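Local coordinates for TetR family transcription regulator (PDB 3PAS), which probably binds regulatory DNA through a helix-turn-helix and controls transcription, as members of the TetR family generally do, at residues B[32-37]-B[43-48]; B[62-67]-B[104-109]; B[79-84]-B[141-146]. One frame throughout, in Å; residues are numbered along the deposited sequence.

Interaction 1. Residues B[32-37]-B[43-48]; sequences GKIAKA and ATLYIY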
loop_
_atom_site.group_PDB
_atom_site.type_symbol
_atom_site.label_atom_id
_atom_site.label_comp_id
_atom_site.label_asym_id
_atom_site.label_seq_id
_atom_site.Cartn_x
_atom_site.Cartn_y
_atom_site.Cartn_z
ATOM N N GLY B 32 23.489 4.009 -19.517
ATOM C CA GLY B 32 23.935 2.943 -20.422
ATOM C C GLY B 32 22.946 1.784 -20.530
ATOM O O GLY B 32 22.715 1.290 -21.620
ATOM N N LYS B 33 22.358 1.365 -19.415
ATOM C CA LYS B 33 21.395 0.255 -19.432
ATOM C C LYS B 33 20.053 0.645 -20.053
ATOM O O LYS B 33 19.430 -0.141 -20.773
ATOM C CB LYS B 33 21.159 -0.252 -18.026
ATOM C CG LYS B 33 22.265 -1.012 -17.446
ATOM C CD LYS B 33 22.010 -1.242 -15.944
ATOM C CE LYS B 33 23.192 -1.913 -15.235
ATOM N NZ LYS B 33 22.889 -2.138 -13.758
ATOM N N ILE B 34 19.620 1.873 -19.781
ATOM C CA ILE B 34 18.452 2.421 -20.412
ATOM C C ILE B 34 18.664 2.479 -21.933
ATOM O O ILE B 34 17.789 2.044 -22.713
ATOM C CB ILE B 34 18.111 3.831 -19.855
ATOM C CG1 ILE B 34 17.634 3.756 -18.406
ATOM C CG2 ILE B 34 17.063 4.505 -20.763
ATOM C CD1 ILE B 34 17.431 5.112 -17.763
ATOM N N ALA B 35 19.792 3.032 -22.373
ATOM C CA ALA B 35 20.102 3.110 -23.819
ATOM C C ALA B 35 20.068 1.678 -24.481
ATOM O O ALA B 35 19.420 1.438 -25.541
ATOM C CB ALA B 35 21.452 3.791 -24.040
ATOM N N LYS B 36 20.720 0.743 -23.816
ATOM C CA LYS B 36 20.786 -0.638 -24.285
ATOM C C LYS B 36 19.363 -1.239 -24.378
ATOM O O LYS B 36 18.984 -1.820 -25.400
ATOM C CB LYS B 36 21.686 -1.444 -23.360
ATOM C CG LYS B 36 22.153 -2.759 -23.943
ATOM C CD LYS B 36 23.103 -3.512 -22.997
ATOM C CE LYS B 36 24.524 -2.920 -23.008
ATOM N NZ LYS B 36 25.565 -3.944 -22.668
ATOM N N ALA B 37 18.561 -1.024 -23.346
ATOM C CA ALA B 37 17.203 -1.506 -23.335
ATOM C C ALA B 37 16.383 -0.893 -24.455
ATOM O O ALA B 37 15.492 -1.531 -24.969
ATOM C CB ALA B 37 16.577 -1.269 -22.019
ATOM N N ALA B 43 25.078 8.073 -26.748
ATOM C CA ALA B 43 25.227 9.345 -27.503
ATOM C C ALA B 43 23.871 9.791 -28.015
ATOM O O ALA B 43 23.517 10.948 -27.891
ATOM C CB ALA B 43 26.303 9.210 -28.713
ATOM N N THR B 44 23.073 8.852 -28.488
ATOM C CA THR B 44 21.713 9.157 -28.933
ATOM C C THR B 44 20.813 9.610 -27.793
ATOM O O THR B 44 20.074 10.559 -27.938
ATOM C CB THR B 44 21.097 7.966 -29.689
ATOM O OG1 THR B 44 21.920 7.682 -30.831
ATOM C CG2 THR B 44 19.674 8.281 -30.148
ATOM N N LEU B 45 20.845 8.888 -26.676
ATOM C CA LEU B 45 20.105 9.249 -25.518
ATOM C C LEU B 45 20.392 10.706 -25.154
ATOM O O LEU B 45 19.447 11.491 -24.899
ATOM C CB LEU B 45 20.437 8.296 -24.351
ATOM C CG LEU B 45 19.588 8.446 -23.091
ATOM C CD1 LEU B 45 19.481 7.103 -22.265
ATOM C CD2 LEU B 45 20.138 9.575 -22.209
ATOM N N TYR B 46 21.673 11.080 -25.112
ATOM C CA TYR B 46 22.023 12.438 -24.772
ATOM C C TYR B 46 21.525 13.517 -25.751
ATOM O O TYR B 46 21.497 14.702 -25.415
ATOM C CB TYR B 46 23.516 12.594 -24.538
ATOM C CG TYR B 46 24.063 11.813 -23.333
ATOM C CD1 TYR B 46 23.477 11.900 -22.079
ATOM C CD2 TYR B 46 25.178 11.006 -23.466
ATOM C CE1 TYR B 46 24.002 11.228 -20.993
ATOM C CE2 TYR B 46 25.705 10.311 -22.395
ATOM C CZ TYR B 46 25.118 10.434 -21.167
ATOM O OH TYR B 46 25.629 9.739 -20.134
ATOM N N ILE B 47 21.134 13.131 -26.945
ATOM C CA ILE B 47 20.499 14.123 -27.859
ATOM C C ILE B 47 19.204 14.661 -27.206
ATOM O O ILE B 47 18.874 15.865 -27.248
ATOM C CB ILE B 47 20.159 13.511 -29.243
ATOM C CG1 ILE B 47 21.430 13.033 -29.950
ATOM C CG2 ILE B 47 19.441 14.542 -30.093
ATOM C CD1 ILE B 47 21.220 12.249 -31.258
ATOM N N TYR B 48 18.493 13.759 -26.562
ATOM C CA TYR B 48 17.177 14.074 -26.021
ATOM C C TYR B 48 17.129 14.413 -24.536
ATOM O O TYR B 48 16.285 15.208 -24.109
ATOM C CB TYR B 48 16.263 12.882 -26.299
ATOM C CG TYR B 48 16.230 12.562 -27.755
ATOM C CD1 TYR B 48 15.526 13.354 -28.655
ATOM C CD2 TYR B 48 16.962 11.520 -28.250
ATOM C CE1 TYR B 48 15.528 13.045 -30.040
ATOM C CE2 TYR B 48 16.994 11.224 -29.593
ATOM C CZ TYR B 48 16.276 11.978 -30.486
ATOM O OH TYR B 48 16.338 11.643 -31.802
#
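Leu45 reaches from helix 42-48 to Ile34 and Ala35 of helix 31-37, and this small apolar meeting joins the two helices of the predicted helix-turn-helix, the DNA-binding motif of the TetR family. One branch of the leucine does the touching. Its CG stands anti to the backbone N (chi1 -172°), which directs the forked end toward helix 31-37, and CD1 is the methyl that makes contact. Ile34 answers with its short branch: CG2 lies 3.9 Å from CD1 of Leu45, and the two side chains cross at about a right angle, methyl against methyl. Ala35 suits the place where the backbones come nearest, its CA 6.4 Å from the CA of Leu45, because a lone methyl fills the gap without forcing the helices apart. All three residues are buried, and the side-chain contact between the segments is purely apolar. Phe13 of helix 5-24 and Leu55 of helix 52-76 also contribute to this core, both touching Leu45, while Ile34 also rests on Thr17 and Leu55. Helix 42-48 would probably be the recognition helix, as in relatives. Leu45 CD1 ends beside the backbone too, 4.1 Å from the N of Ala35, with the CB of Ala35 4.2 Å away.

Interaction 2. Residues B[62-67]-B[104-109]; sequences YVSDQV and RYHETF. With ACT (acetate ion), chain M.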
loop_
_atom_site.group_PDB
_atom_site.type_symbol
_atom_site.label_atom_id
_atom_site.label_comp_id
_atom_site.label_asym_id
_atom_site.label_seq_id
_atom_site.Cartn_x
_atom_site.Cartn_y
_atom_site.Cartn_z
ATOM N N TYR B 62 5.939 11.593 -18.436
ATOM C CA TYR B 62 5.377 10.742 -19.459
ATOM C C TYR B 62 4.380 9.721 -18.845
ATOM O O TYR B 62 3.250 9.527 -19.349
ATOM C CB TYR B 62 6.520 10.007 -20.155
ATOM C CG TYR B 62 6.114 8.863 -21.040
ATOM C CD1 TYR B 62 5.609 9.095 -22.301
ATOM C CD2 TYR B 62 6.293 7.536 -20.641
ATOM C CE1 TYR B 62 5.278 8.050 -23.141
ATOM C CE2 TYR B 62 5.961 6.504 -21.475
ATOM C CZ TYR B 62 5.447 6.777 -22.744
ATOM O OH TYR B 62 5.083 5.749 -23.622
ATOM N N VAL B 63 4.793 9.072 -17.767
ATOM C CA VAL B 63 3.959 8.063 -17.109
ATOM C C VAL B 63 2.683 8.753 -16.532
ATOM O O VAL B 63 1.546 8.360 -16.813
ATOM C CB VAL B 63 4.784 7.320 -16.034
ATOM C CG1 VAL B 63 3.881 6.532 -15.126
ATOM C CG2 VAL B 63 5.897 6.406 -16.693
ATOM N N SER B 64 2.898 9.825 -15.787
ATOM C CA SER B 64 1.826 10.600 -15.174
ATOM C C SER B 64 0.869 11.182 -16.224
ATOM O O SER B 64 -0.359 11.099 -16.078
ATOM C CB SER B 64 2.400 11.722 -14.295
ATOM O OG SER B 64 3.251 11.201 -13.289
ATOM N N ASP B 65 1.404 11.768 -17.279
ATOM C CA ASP B 65 0.548 12.303 -18.348
ATOM C C ASP B 65 -0.308 11.262 -19.046
ATOM O O ASP B 65 -1.498 11.493 -19.292
ATOM C CB ASP B 65 1.354 13.070 -19.369
ATOM C CG ASP B 65 1.975 14.325 -18.766
ATOM O OD1 ASP B 65 1.618 14.653 -17.607
ATOM O OD2 ASP B 65 2.818 14.935 -19.419
ATOM N N GLN B 66 0.289 10.139 -19.403
ATOM C CA GLN B 66 -0.460 9.043 -19.996
ATOM C C GLN B 66 -1.645 8.649 -19.121
ATOM O O GLN B 66 -2.776 8.521 -19.622
ATOM C CB GLN B 66 0.425 7.803 -20.130
ATOM C CG GLN B 66 1.243 7.903 -21.349
ATOM C CD GLN B 66 1.790 6.618 -21.672
ATOM O OE1 GLN B 66 1.076 5.750 -22.185
ATOM N NE2 GLN B 66 3.077 6.434 -21.362
ATOM N N VAL B 67 -1.362 8.401 -17.845
ATOM C CA VAL B 67 -2.391 7.982 -16.917
ATOM C C VAL B 67 -3.414 9.067 -16.602
ATOM O O VAL B 67 -4.610 8.788 -16.626
ATOM C CB VAL B 67 -1.817 7.417 -15.598
ATOM C CG1 VAL B 67 -2.928 7.186 -14.597
ATOM C CG2 VAL B 67 -1.036 6.107 -15.877
ATOM N N ARG B 104 4.106 1.096 -11.326
ATOM C CA ARG B 104 5.316 0.842 -10.510
ATOM C C ARG B 104 6.324 2.000 -10.628
ATOM O O ARG B 104 6.880 2.449 -9.613
ATOM C CB ARG B 104 5.939 -0.468 -10.922
ATOM C CG ARG B 104 7.121 -0.879 -10.108
ATOM C CD ARG B 104 7.187 -2.396 -10.036
ATOM N NE ARG B 104 7.511 -2.770 -8.671
ATOM C CZ ARG B 104 6.681 -2.640 -7.633
ATOM N NH1 ARG B 104 5.449 -2.139 -7.782
ATOM N NH2 ARG B 104 7.091 -3.007 -6.425
ATOM N N TYR B 105 6.531 2.483 -11.853
ATOM C CA TYR B 105 7.398 3.669 -12.065
ATOM C C TYR B 105 6.868 4.870 -11.248
ATOM O O TYR B 105 7.613 5.505 -10.502
ATOM C CB TYR B 105 7.589 4.036 -13.544
ATOM C CG TYR B 105 8.678 5.082 -13.680
ATOM C CD1 TYR B 105 9.997 4.700 -13.774
ATOM C CD2 TYR B 105 8.397 6.432 -13.523
ATOM C CE1 TYR B 105 11.033 5.652 -13.859
ATOM C CE2 TYR B 105 9.408 7.393 -13.578
ATOM C CZ TYR B 105 10.731 6.981 -13.750
ATOM O OH TYR B 105 11.760 7.889 -13.809
ATOM N N HIS B 106 5.578 5.171 -11.374
ATOM C CA HIS B 106 4.981 6.249 -10.590
ATOM C C HIS B 106 5.227 6.101 -9.049
ATOM O O HIS B 106 5.671 7.036 -8.373
ATOM C CB HIS B 106 3.465 6.338 -10.883
ATOM C CG HIS B 106 2.802 7.452 -10.142
ATOM N ND1 HIS B 106 2.337 7.303 -8.849
ATOM C CD2 HIS B 106 2.624 8.752 -10.467
ATOM C CE1 HIS B 106 1.887 8.464 -8.419
ATOM N NE2 HIS B 106 2.026 9.353 -9.389
ATOM N N GLU B 107 4.937 4.914 -8.535
ATOM C CA GLU B 107 5.146 4.560 -7.119
ATOM C C GLU B 107 6.637 4.650 -6.720
ATOM O O GLU B 107 6.977 5.265 -5.716
ATOM C CB GLU B 107 4.628 3.134 -6.889
ATOM C CG GLU B 107 4.725 2.565 -5.434
ATOM C CD GLU B 107 3.708 3.181 -4.485
ATOM O OE1 GLU B 107 2.917 4.055 -4.925
ATOM O OE2 GLU B 107 3.724 2.800 -3.280
ATOM N N THR B 108 7.523 4.050 -7.500
ATOM C CA THR B 108 8.944 4.119 -7.184
ATOM C C THR B 108 9.415 5.575 -7.140
ATOM O O THR B 108 10.109 5.973 -6.194
ATOM C CB THR B 108 9.827 3.359 -8.205
ATOM O OG1 THR B 108 9.445 1.986 -8.228
ATOM C CG2 THR B 108 11.313 3.425 -7.772
ATOM N N PHE B 109 9.025 6.374 -8.143
ATOM C CA PHE B 109 9.448 7.772 -8.219
ATOM C C PHE B 109 8.888 8.606 -7.089
ATOM O O PHE B 109 9.646 9.360 -6.428
ATOM C CB PHE B 109 9.031 8.411 -9.544
ATOM C CG PHE B 109 9.670 9.759 -9.824
ATOM C CD1 PHE B 109 9.159 10.923 -9.280
ATOM C CD2 PHE B 109 10.762 9.862 -10.684
ATOM C CE1 PHE B 109 9.735 12.165 -9.534
ATOM C CE2 PHE B 109 11.354 11.117 -10.949
ATOM C CZ PHE B 109 10.831 12.266 -10.370
HETATM C C ACT M . 1.675 -2.965 -9.559
HETATM O O ACT M . 1.555 -4.191 -9.338
HETATM O OXT ACT M . 2.850 -2.550 -9.624
HETATM C CH3 ACT M . 0.494 -2.053 -9.716
#
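Val63 and Tyr105 make the buried, apolar part of this contact; Ser64, buried as well, meets His106 on its partly exposed side. Val63 has both methyl groups in use. A chi1 of 166° turns CG2 to the tyrosine, 4.0 Å from CD2 of Tyr105, the two side chains meeting at a slant, while CG1 rests more distantly on the CB of His106, 4.3 Å away. Valine suits the place because its two methyls serve two neighbours at once, where the axes of segments 62-67 and 104-109 come to 9.9 Å. Tyr105 presents ring carbons to this apolar patch and carries its hydroxyl past it to the carbonyl O of Leu56, so the buried polar end is satisfied.

On the His106 side the contact changes character. Ser64 OG comes to the edge of the imidazole, in the ring plane, 3.8 Å from the ring carbon CD2 of His106. The same OG is hydrogen-bonded to the carbonyl O of Phe60 and to ND2 of Asn123. Further out, the exposed Arg104 leaves its backbone pointing away from segment 62-67, and its NH1 gives a weak hydrogen bond, 3.2 Å long and bent to 122°, to OXT of an acetate ion, probably from the crystallisation liquor.

Segments 62-67 and 104-109 cross at -127°, in the all-helical body near the centre of the chain. Helix 5-24 packs against the same junction, Val18 on Val63 and Val21 on Tyr105, and Phe60 of helix 52-76 meets the His106 ring and stacks with Phe109.

Interaction 3. Residues B[79-84]-B[141-146]; sequences KDLREG and GLIKPV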
loop_
_atom_site.group_PDB
_atom_site.type_symbol
_atom_site.label_atom_id
_atom_site.label_comp_id
_atom_site.label_asym_id
_atom_site.label_seq_id
_atom_site.Cartn_x
_atom_site.Cartn_y
_atom_site.Cartn_z
ATOM N N LYS B 79 -21.867 11.161 -16.697
ATOM C CA LYS B 79 -23.013 12.088 -16.700
ATOM C C LYS B 79 -23.189 12.823 -15.375
ATOM O O LYS B 79 -23.962 13.764 -15.301
ATOM C CB LYS B 79 -24.313 11.383 -17.136
ATOM C CG LYS B 79 -24.216 10.901 -18.595
ATOM C CD LYS B 79 -25.499 10.242 -19.097
ATOM C CE LYS B 79 -25.403 9.914 -20.599
ATOM N NZ LYS B 79 -26.665 9.249 -21.147
ATOM N N ASP B 80 -22.483 12.387 -14.330
ATOM C CA ASP B 80 -22.441 13.107 -13.060
ATOM C C ASP B 80 -21.126 12.751 -12.367
ATOM O O ASP B 80 -20.343 11.984 -12.957
ATOM C CB ASP B 80 -23.667 12.830 -12.170
ATOM C CG ASP B 80 -23.863 11.342 -11.780
ATOM O OD1 ASP B 80 -22.994 10.481 -11.906
ATOM O OD2 ASP B 80 -24.969 11.020 -11.304
ATOM N N LEU B 81 -20.888 13.267 -11.144
ATOM C CA LEU B 81 -19.616 12.988 -10.411
ATOM C C LEU B 81 -19.360 11.498 -10.158
ATOM O O LEU B 81 -18.269 10.998 -10.436
ATOM C CB LEU B 81 -19.553 13.753 -9.075
ATOM C CG LEU B 81 -18.256 13.613 -8.258
ATOM C CD1 LEU B 81 -17.009 14.151 -8.987
ATOM C CD2 LEU B 81 -18.434 14.304 -6.841
ATOM N N ARG B 82 -20.371 10.799 -9.674
ATOM C CA ARG B 82 -20.200 9.379 -9.415
ATOM C C ARG B 82 -19.881 8.608 -10.685
ATOM O O ARG B 82 -18.987 7.756 -10.678
ATOM C CB ARG B 82 -21.440 8.807 -8.791
ATOM C CG ARG B 82 -21.267 7.370 -8.301
ATOM C CD ARG B 82 -22.561 6.782 -7.752
ATOM N NE ARG B 82 -22.288 5.533 -7.031
ATOM C CZ ARG B 82 -22.094 4.352 -7.623
ATOM N NH1 ARG B 82 -22.130 4.234 -8.940
ATOM N NH2 ARG B 82 -21.817 3.282 -6.887
ATOM N N GLU B 83 -20.623 8.884 -11.766
ATOM C CA GLU B 83 -20.349 8.224 -13.072
ATOM C C GLU B 83 -18.979 8.543 -13.595
ATOM O O GLU B 83 -18.312 7.688 -14.192
ATOM C CB GLU B 83 -21.411 8.575 -14.155
ATOM C CG GLU B 83 -22.644 7.738 -14.029
ATOM C CD GLU B 83 -22.293 6.244 -14.241
ATOM O OE1 GLU B 83 -22.438 5.499 -13.253
ATOM O OE2 GLU B 83 -21.835 5.861 -15.351
ATOM N N GLY B 84 -18.535 9.783 -13.393
ATOM C CA GLY B 84 -17.224 10.183 -13.825
ATOM C C GLY B 84 -16.144 9.392 -13.076
ATOM O O GLY B 84 -15.171 8.931 -13.657
ATOM N N GLY B 141 -22.593 17.704 -0.532
ATOM C CA GLY B 141 -23.389 16.566 -0.013
ATOM C C GLY B 141 -23.064 15.261 -0.722
ATOM O O GLY B 141 -23.629 14.246 -0.421
ATOM N N LEU B 142 -22.164 15.275 -1.693
ATOM C CA LEU B 142 -21.830 14.038 -2.406
ATOM C C LEU B 142 -20.709 13.220 -1.778
ATOM O O LEU B 142 -20.800 11.985 -1.676
ATOM C CB LEU B 142 -21.451 14.345 -3.870
ATOM C CG LEU B 142 -22.673 14.537 -4.770
ATOM C CD1 LEU B 142 -22.195 14.956 -6.146
ATOM C CD2 LEU B 142 -23.541 13.291 -4.867
ATOM N N ILE B 143 -19.627 13.894 -1.450
ATOM C CA ILE B 143 -18.416 13.292 -0.928
ATOM C C ILE B 143 -18.270 13.770 0.508
ATOM O O ILE B 143 -18.506 14.947 0.824
ATOM C CB ILE B 143 -17.180 13.749 -1.699
ATOM C CG1 ILE B 143 -17.328 13.507 -3.214
ATOM C CG2 ILE B 143 -15.860 13.089 -1.177
ATOM C CD1 ILE B 143 -17.409 12.126 -3.599
ATOM N N LYS B 144 -17.893 12.856 1.386
ATOM C CA LYS B 144 -17.644 13.207 2.789
ATOM C C LYS B 144 -16.606 14.337 2.853
ATOM O O LYS B 144 -15.593 14.299 2.132
ATOM C CB LYS B 144 -17.042 12.015 3.524
ATOM C CG LYS B 144 -17.991 10.829 3.769
ATOM C CD LYS B 144 -17.247 9.687 4.475
ATOM C CE LYS B 144 -18.147 8.531 4.878
ATOM N NZ LYS B 144 -18.510 7.671 3.740
ATOM N N PRO B 145 -16.842 15.325 3.734
ATOM C CA PRO B 145 -15.940 16.486 3.838
ATOM C C PRO B 145 -14.737 16.138 4.712
ATOM O O PRO B 145 -14.644 16.573 5.835
ATOM C CB PRO B 145 -16.821 17.574 4.423
ATOM C CG PRO B 145 -17.832 16.783 5.292
ATOM C CD PRO B 145 -18.071 15.488 4.517
ATOM N N VAL B 146 -13.839 15.349 4.140
ATOM C CA VAL B 146 -12.677 14.862 4.812
ATOM C C VAL B 146 -11.436 15.300 4.088
ATOM O O VAL B 146 -11.477 15.604 2.903
ATOM C CB VAL B 146 -12.681 13.289 4.849
ATOM C CG1 VAL B 146 -13.831 12.822 5.668
ATOM C CG2 VAL B 146 -12.704 12.704 3.457
#
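Leu81 is the hub of this contact: its side chain, at the start of helix 81-98, meets both Leu142 and Ile143 of the loop that follows helix 128-140. Extended away from its own amide (chi1 -177°), Leu81 carries its forked end out to the loop. CD2 makes both close approaches, 3.9 Å to CD1 of Leu142 and 3.9 Å to CG1 of Ile143. The two partners come differently. Leu142 runs alongside Leu81 in the opposite direction, so that its CD1 also passes 4.1 Å from the CB of Leu81, whereas Ile143 lies across it at about a right angle and offers the flank of its longer branch.

This contact lies in the all-helical C-terminal domain, which in TetR relatives generally binds the effector, and joins one end of it to the turn between two of its later helices. Gly141, just after helix 128-140, has positive phi (103°), where a CB would be jammed against the preceding carbonyl O. Beyond it Leu142 points to Leu81, and Ile143 reaches it with the end of its side chain. Across the contact Asp80 is the N-cap of helix 81-98: its OD1 accepts from N of Glu83 at 2.9 Å, nearly straight at 164°, which ties down the first turn from which Leu81 projects.

Burial is graded. Ile143 is buried, with Leu151, Trp186 and Val189 also against it, as befits a branched apolar side chain facing several helices, while Leu142 lies at the exposed margin. Close by, Lys144 forms a salt bridge with Asp187 of the second subunit, and Val146 packs on Leu180 of that subunit.

In the fold
From the N terminus, interaction 1 comes first and closes the shortest loop, five residues between two neighbouring helices of the helix-turn-helix. It is finished before interaction 2 opens on helix 52-76, which follows helix 42-48 and leads from the DNA-binding part into the body. Interactions 2 and 3 cross: 62-67 is followed by 79-84, then 104-109, then 141-146, so each spans one end of the other. Interaction 2 ties helix 52-76 to helix 100-110 near the middle of the chain, and interaction 3 ties the start of helix 81-98 to a distal loop. Centres of interactions 1 and 3 lie about 45 Å apart, on opposite sides of the chain's centre.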